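Local coordinates for protein enoyl-CoA hydratase (Mycobacterium tuberculosis, PDB 4JJT) that probably hydrates the double bond of enoyl-CoA thioesters, as a lyase of the crotonase fold, at residues L9-D14 against F40-D45; R16-T21 against A44-D49. All coordinates share one frame; numbering follows the deposited sequence.

Overall arrangement
Contacts 1 and 2 are neighbouring patches of one interface, their centres about 5 Å apart, where helix 33-48 lies over one side of the six-stranded mixed sheet. Strand 9-14 comes first along the chain, turns back as the antiparallel strand 17-22, and is followed by the helix that both contacts share. Contact 1 takes the outermost strand within this chain and the middle of the helix; contact 2 takes the next strand and the end of the helix, with A44 and D45 common to both. The hydrogen bond from R18 NE to T13 OG1 ties the two together. The result is an N-terminal hairpin packed against the first long helix of the crotonase fold.

Contact 1: residues L9-D14 against F40-D45; sequences LLIDTD and FAALAD
A42 meets L9 and I11 through its methyl group, and this small apolar cluster makes up the contact between segment 40-45 of helix 33-48 and strand 9-14. Along the helical segment, F40 comes first and points away from the strand; its side chain packs on R85. The backbone bond between A41 O and D45 N (3.1 Å) belongs to the regular helix that carries A42. A42 itself faces the strand directly. Its CB lies 3.9 Å from L9 CD2, one prong of the leucine fork, while I11 CD1 approaches the same methyl more loosely, at 4.4 Å from A42 CB. L9 and I11 alternate with L10, so both send their side chains from the same face of the strand. In I11 the CD1 methyl stands anti to CA (chi2 175°), and this extended branch bridges much of the gap between backbones, which are 8.2 Å apart from I11 CA to A42 CA. No hydrogen bond crosses the contact. One residue further along the helix, L43 turns to W86. Within the fold, L9 also rests on L35 and R38 of the same helix, and A42 touches L20 of strand 17-22; strand 9-14, joined by backbone hydrogen bonds to strand 17-22, is thus the outermost strand that this chain gives to the sheet beneath the helix.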
loop_
_atom_site.group_PDB
_atom_site.type_symbol
_atom_site.label_atom_id
_atom_site.label_comp_id
_atom_site.label_asym_id
_atom_site.label_seq_id
_atom_site.Cartn_x
_atom_site.Cartn_y
_atom_site.Cartn_z
ATOM N N LEU A 9 26.459 19.295 -22.589
ATOM C CA LEU A 9 25.066 19.572 -22.268
ATOM C C LEU A 9 24.700 20.976 -22.739
ATOM O O LEU A 9 25.245 21.965 -22.255
ATOM C CB LEU A 9 24.818 19.441 -20.767
ATOM C CG LEU A 9 23.362 19.592 -20.330
ATOM C CD1 LEU A 9 22.546 18.395 -20.794
ATOM C CD2 LEU A 9 23.259 19.777 -18.822
ATOM N N LEU A 10 23.780 21.057 -23.693
ATOM C CA LEU A 10 23.336 22.346 -24.209
ATOM C C LEU A 10 22.157 22.871 -23.402
ATOM O O LEU A 10 21.203 22.147 -23.131
ATOM C CB LEU A 10 22.982 22.237 -25.694
ATOM C CG LEU A 10 24.165 21.858 -26.592
ATOM C CD1 LEU A 10 23.721 21.653 -28.030
ATOM C CD2 LEU A 10 25.256 22.914 -26.511
ATOM N N ILE A 11 22.242 24.138 -23.013
ATOM C CA ILE A 11 21.232 24.757 -22.162
ATOM C C ILE A 11 20.665 26.021 -22.801
ATOM O O ILE A 11 21.366 27.019 -22.957
ATOM C CB ILE A 11 21.799 25.086 -20.770
ATOM C CG1 ILE A 11 22.249 23.802 -20.065
ATOM C CG2 ILE A 11 20.767 25.820 -19.938
ATOM C CD1 ILE A 11 22.931 24.033 -18.741
ATOM N N ASP A 12 19.390 25.968 -23.174
ATOM C CA ASP A 12 18.736 27.077 -23.862
ATOM C C ASP A 12 17.521 27.577 -23.092
ATOM O O ASP A 12 16.811 26.798 -22.459
ATOM C CB ASP A 12 18.323 26.650 -25.272
ATOM C CG ASP A 12 17.258 27.548 -25.866
ATOM O OD1 ASP A 12 17.611 28.611 -26.422
ATOM O OD2 ASP A 12 16.061 27.195 -25.777
ATOM N N THR A 13 17.285 28.884 -23.153
ATOM C CA THR A 13 16.103 29.480 -22.541
ATOM C C THR A 13 15.352 30.355 -23.543
ATOM O O THR A 13 15.930 31.245 -24.166
ATOM C CB THR A 13 16.465 30.315 -21.298
ATOM O OG1 THR A 13 17.178 29.497 -20.362
ATOM C CG2 THR A 13 15.208 30.856 -20.638
ATOM N N ASP A 14 14.058 30.095 -23.691
ATOM C CA ASP A 14 13.241 30.804 -24.666
ATOM C C ASP A 14 11.770 30.757 -24.275
ATOM O O ASP A 14 11.171 29.681 -24.231
ATOM C CB ASP A 14 13.442 30.200 -26.058
ATOM C CG ASP A 14 12.655 30.928 -27.128
ATOM O OD1 ASP A 14 13.054 32.054 -27.495
ATOM O OD2 ASP A 14 11.644 30.374 -27.612
ATOM N N PHE A 40 21.710 16.541 -13.962
ATOM C CA PHE A 40 20.940 16.595 -12.721
ATOM C C PHE A 40 21.114 17.928 -11.999
ATOM O O PHE A 40 20.265 18.326 -11.202
ATOM C CB PHE A 40 21.303 15.423 -11.802
ATOM C CG PHE A 40 20.869 14.082 -12.331
ATOM C CD1 PHE A 40 19.537 13.829 -12.601
ATOM C CD2 PHE A 40 21.790 13.074 -12.551
ATOM C CE1 PHE A 40 19.136 12.603 -13.088
ATOM C CE2 PHE A 40 21.393 11.845 -13.037
ATOM C CZ PHE A 40 20.064 11.609 -13.304
ATOM N N ALA A 41 22.217 18.612 -12.284
ATOM C CA ALA A 41 22.441 19.951 -11.760
ATOM C C ALA A 41 21.572 20.937 -12.525
ATOM O O ALA A 41 21.047 21.893 -11.956
ATOM C CB ALA A 41 23.905 20.332 -11.878
ATOM N N ALA A 42 21.423 20.688 -13.822
ATOM C CA ALA A 42 20.620 21.540 -14.690
ATOM C C ALA A 42 19.143 21.516 -14.308
ATOM O O ALA A 42 18.473 22.549 -14.325
ATOM C CB ALA A 42 20.795 21.129 -16.138
ATOM N N LEU A 43 18.639 20.332 -13.974
ATOM C CA LEU A 43 17.250 20.180 -13.557
ATOM C C LEU A 43 16.970 20.967 -12.285
ATOM O O LEU A 43 15.931 21.614 -12.164
ATOM C CB LEU A 43 16.901 18.705 -13.340
ATOM C CG LEU A 43 16.662 17.847 -14.577
ATOM C CD1 LEU A 43 16.270 16.430 -14.175
ATOM C CD2 LEU A 43 15.589 18.479 -15.448
ATOM N N ALA A 44 17.905 20.901 -11.341
ATOM C CA ALA A 44 17.771 21.601 -10.068
ATOM C C ALA A 44 17.714 23.110 -10.271
ATOM O O ALA A 44 16.951 23.810 -9.606
ATOM C CB ALA A 44 18.922 21.233 -9.136
ATOM N N ASP A 45 18.525 23.602 -11.203
ATOM C CA ASP A 45 18.526 25.016 -11.559
ATOM C C ASP A 45 17.164 25.440 -12.095
ATOM O O ASP A 45 16.624 26.476 -11.701
ATOM C CB ASP A 45 19.607 25.301 -12.604
ATOM C CG ASP A 45 20.996 25.389 -12.000
ATOM O OD1 ASP A 45 21.219 24.818 -10.910
ATOM O OD2 ASP A 45 21.870 26.028 -12.619
#

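Contact 2: residues R16-T21 against A44-D49; sequences RVRTLT and ADAEAD
R18 of strand 17-22 reaches across to A46 in the last turn of helix 33-48 and to D49 just beyond it, inside a beta-alpha-beta unit of the crotonase fold completed by strand 54-59. The van der Waals part of the contact is R18 against A46. Its aliphatic portion brings R18 CG and A46 CB to 4.4 Å from each other, and the guanidinium reaches obliquely toward the helix backbone, with R18 NH1 4.4 Å from A46 CA. A46 is buried and also touches V55 of strand 54-59, whereas L20, two residues along from R18, packs on A42 and L43 one turn earlier in the helix. The electrostatic part is a long salt bridge at the point where the chain leaves the helix. R18 does not run straight out: the bends at chi2 and chi3 (71° and 45°) carry the guanidinium across to the neighbouring strand 9-14, where R18 NE hydrogen-bonds T13 OG1. That bond probably helps to fix the group's rotation and present NH2 to the aspartate. D49, the first residue beyond the helical backbone conformation, has its own stronger partner, since OD1 accepts a hydrogen bond from D51 N. The other carboxylate oxygen faces the arginine: D49 OD2 lies at the guanidinium edge, near its plane, 3.5 Å from R18 NH2, with the two flat groups turned 62° from each other.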
loop_
_atom_site.group_PDB
_atom_site.type_symbol
_atom_site.label_atom_id
_atom_site.label_comp_id
_atom_site.label_asym_id
_atom_site.label_seq_id
_atom_site.Cartn_x
_atom_site.Cartn_y
_atom_site.Cartn_z
ATOM N N ARG A 16 10.274 31.345 -21.335
ATOM C CA ARG A 16 10.073 30.646 -20.067
ATOM C C ARG A 16 10.156 29.127 -20.199
ATOM O O ARG A 16 9.630 28.392 -19.364
ATOM C CB ARG A 16 8.747 31.061 -19.420
ATOM C CG ARG A 16 8.569 32.564 -19.289
ATOM C CD ARG A 16 7.271 32.914 -18.587
ATOM N NE ARG A 16 7.236 32.386 -17.228
ATOM C CZ ARG A 16 7.797 32.984 -16.182
ATOM N NH1 ARG A 16 8.441 34.133 -16.339
ATOM N NH2 ARG A 16 7.716 32.431 -14.981
ATOM N N VAL A 17 10.826 28.665 -21.249
ATOM C CA VAL A 17 11.025 27.236 -21.463
ATOM C C VAL A 17 12.513 26.910 -21.499
ATOM O O VAL A 17 13.262 27.465 -22.303
ATOM C CB VAL A 17 10.372 26.757 -22.774
ATOM C CG1 VAL A 17 10.706 25.292 -23.028
ATOM C CG2 VAL A 17 8.868 26.973 -22.728
ATOM N N ARG A 18 12.929 26.009 -20.617
ATOM C CA ARG A 18 14.321 25.588 -20.529
ATOM C C ARG A 18 14.554 24.264 -21.254
ATOM O O ARG A 18 14.023 23.225 -20.858
ATOM C CB ARG A 18 14.733 25.467 -19.058
ATOM C CG ARG A 18 16.073 24.793 -18.821
ATOM C CD ARG A 18 17.225 25.670 -19.264
ATOM N NE ARG A 18 17.069 27.051 -18.818
ATOM C CZ ARG A 18 17.385 27.491 -17.605
ATOM N NH1 ARG A 18 17.868 26.655 -16.695
ATOM N NH2 ARG A 18 17.210 28.768 -17.299
ATOM N N THR A 19 15.348 24.303 -22.317
ATOM C CA THR A 19 15.640 23.099 -23.082
ATOM C C THR A 19 16.997 22.529 -22.692
ATOM O O THR A 19 17.997 23.245 -22.675
ATOM C CB THR A 19 15.619 23.366 -24.597
ATOM O OG1 THR A 19 14.413 24.058 -24.943
ATOM C CG2 THR A 19 15.687 22.055 -25.367
ATOM N N LEU A 20 17.019 21.241 -22.364
ATOM C CA LEU A 20 18.259 20.546 -22.038
ATOM C C LEU A 20 18.574 19.507 -23.105
ATOM O O LEU A 20 17.810 18.567 -23.310
ATOM C CB LEU A 20 18.163 19.868 -20.671
ATOM C CG LEU A 20 17.792 20.744 -19.476
ATOM C CD1 LEU A 20 17.795 19.915 -18.199
ATOM C CD2 LEU A 20 18.735 21.930 -19.355
ATOM N N THR A 21 19.706 19.677 -23.779
ATOM C CA THR A 21 20.091 18.772 -24.856
ATOM C C THR A 21 21.334 17.955 -24.524
ATOM O O THR A 21 22.421 18.504 -24.354
ATOM C CB THR A 21 20.339 19.535 -26.173
ATOM O OG1 THR A 21 19.164 20.273 -26.530
ATOM C CG2 THR A 21 20.679 18.563 -27.296
ATOM N N ALA A 44 17.905 20.901 -11.341
ATOM C CA ALA A 44 17.771 21.601 -10.068
ATOM C C ALA A 44 17.714 23.110 -10.271
ATOM O O ALA A 44 16.951 23.810 -9.606
ATOM C CB ALA A 44 18.922 21.233 -9.136
ATOM N N ASP A 45 18.525 23.602 -11.203
ATOM C CA ASP A 45 18.526 25.016 -11.559
ATOM C C ASP A 45 17.164 25.440 -12.095
ATOM O O ASP A 45 16.624 26.476 -11.701
ATOM C CB ASP A 45 19.607 25.301 -12.604
ATOM C CG ASP A 45 20.996 25.389 -12.000
ATOM O OD1 ASP A 45 21.219 24.818 -10.910
ATOM O OD2 ASP A 45 21.870 26.028 -12.619
ATOM N N ALA A 46 16.614 24.631 -12.997
ATOM C CA ALA A 46 15.315 24.909 -13.601
ATOM C C ALA A 46 14.210 24.976 -12.554
ATOM O O ALA A 46 13.318 25.822 -12.629
ATOM C CB ALA A 46 14.988 23.856 -14.645
ATOM N N GLU A 47 14.277 24.076 -11.579
ATOM C CA GLU A 47 13.318 24.051 -10.484
ATOM C C GLU A 47 13.473 25.283 -9.600
ATOM O O GLU A 47 12.501 25.782 -9.037
ATOM C CB GLU A 47 13.492 22.776 -9.654
ATOM C CG GLU A 47 12.557 22.665 -8.457
ATOM C CD GLU A 47 11.095 22.626 -8.854
ATOM O OE1 GLU A 47 10.783 22.119 -9.954
ATOM O OE2 GLU A 47 10.254 23.107 -8.065
ATOM N N ALA A 48 14.702 25.777 -9.496
ATOM C CA ALA A 48 15.003 26.912 -8.629
ATOM C C ALA A 48 14.831 28.258 -9.333
ATOM O O ALA A 48 14.746 29.297 -8.678
ATOM C CB ALA A 48 16.412 26.787 -8.070
ATOM N N ASP A 49 14.776 28.236 -10.661
ATOM C CA ASP A 49 14.664 29.466 -11.442
ATOM C C ASP A 49 13.209 29.893 -11.610
ATOM O O ASP A 49 12.425 29.205 -12.264
ATOM C CB ASP A 49 15.320 29.287 -12.816
ATOM C CG ASP A 49 15.687 30.607 -13.471
ATOM O OD1 ASP A 49 15.112 31.647 -13.088
ATOM O OD2 ASP A 49 16.555 30.606 -14.371
#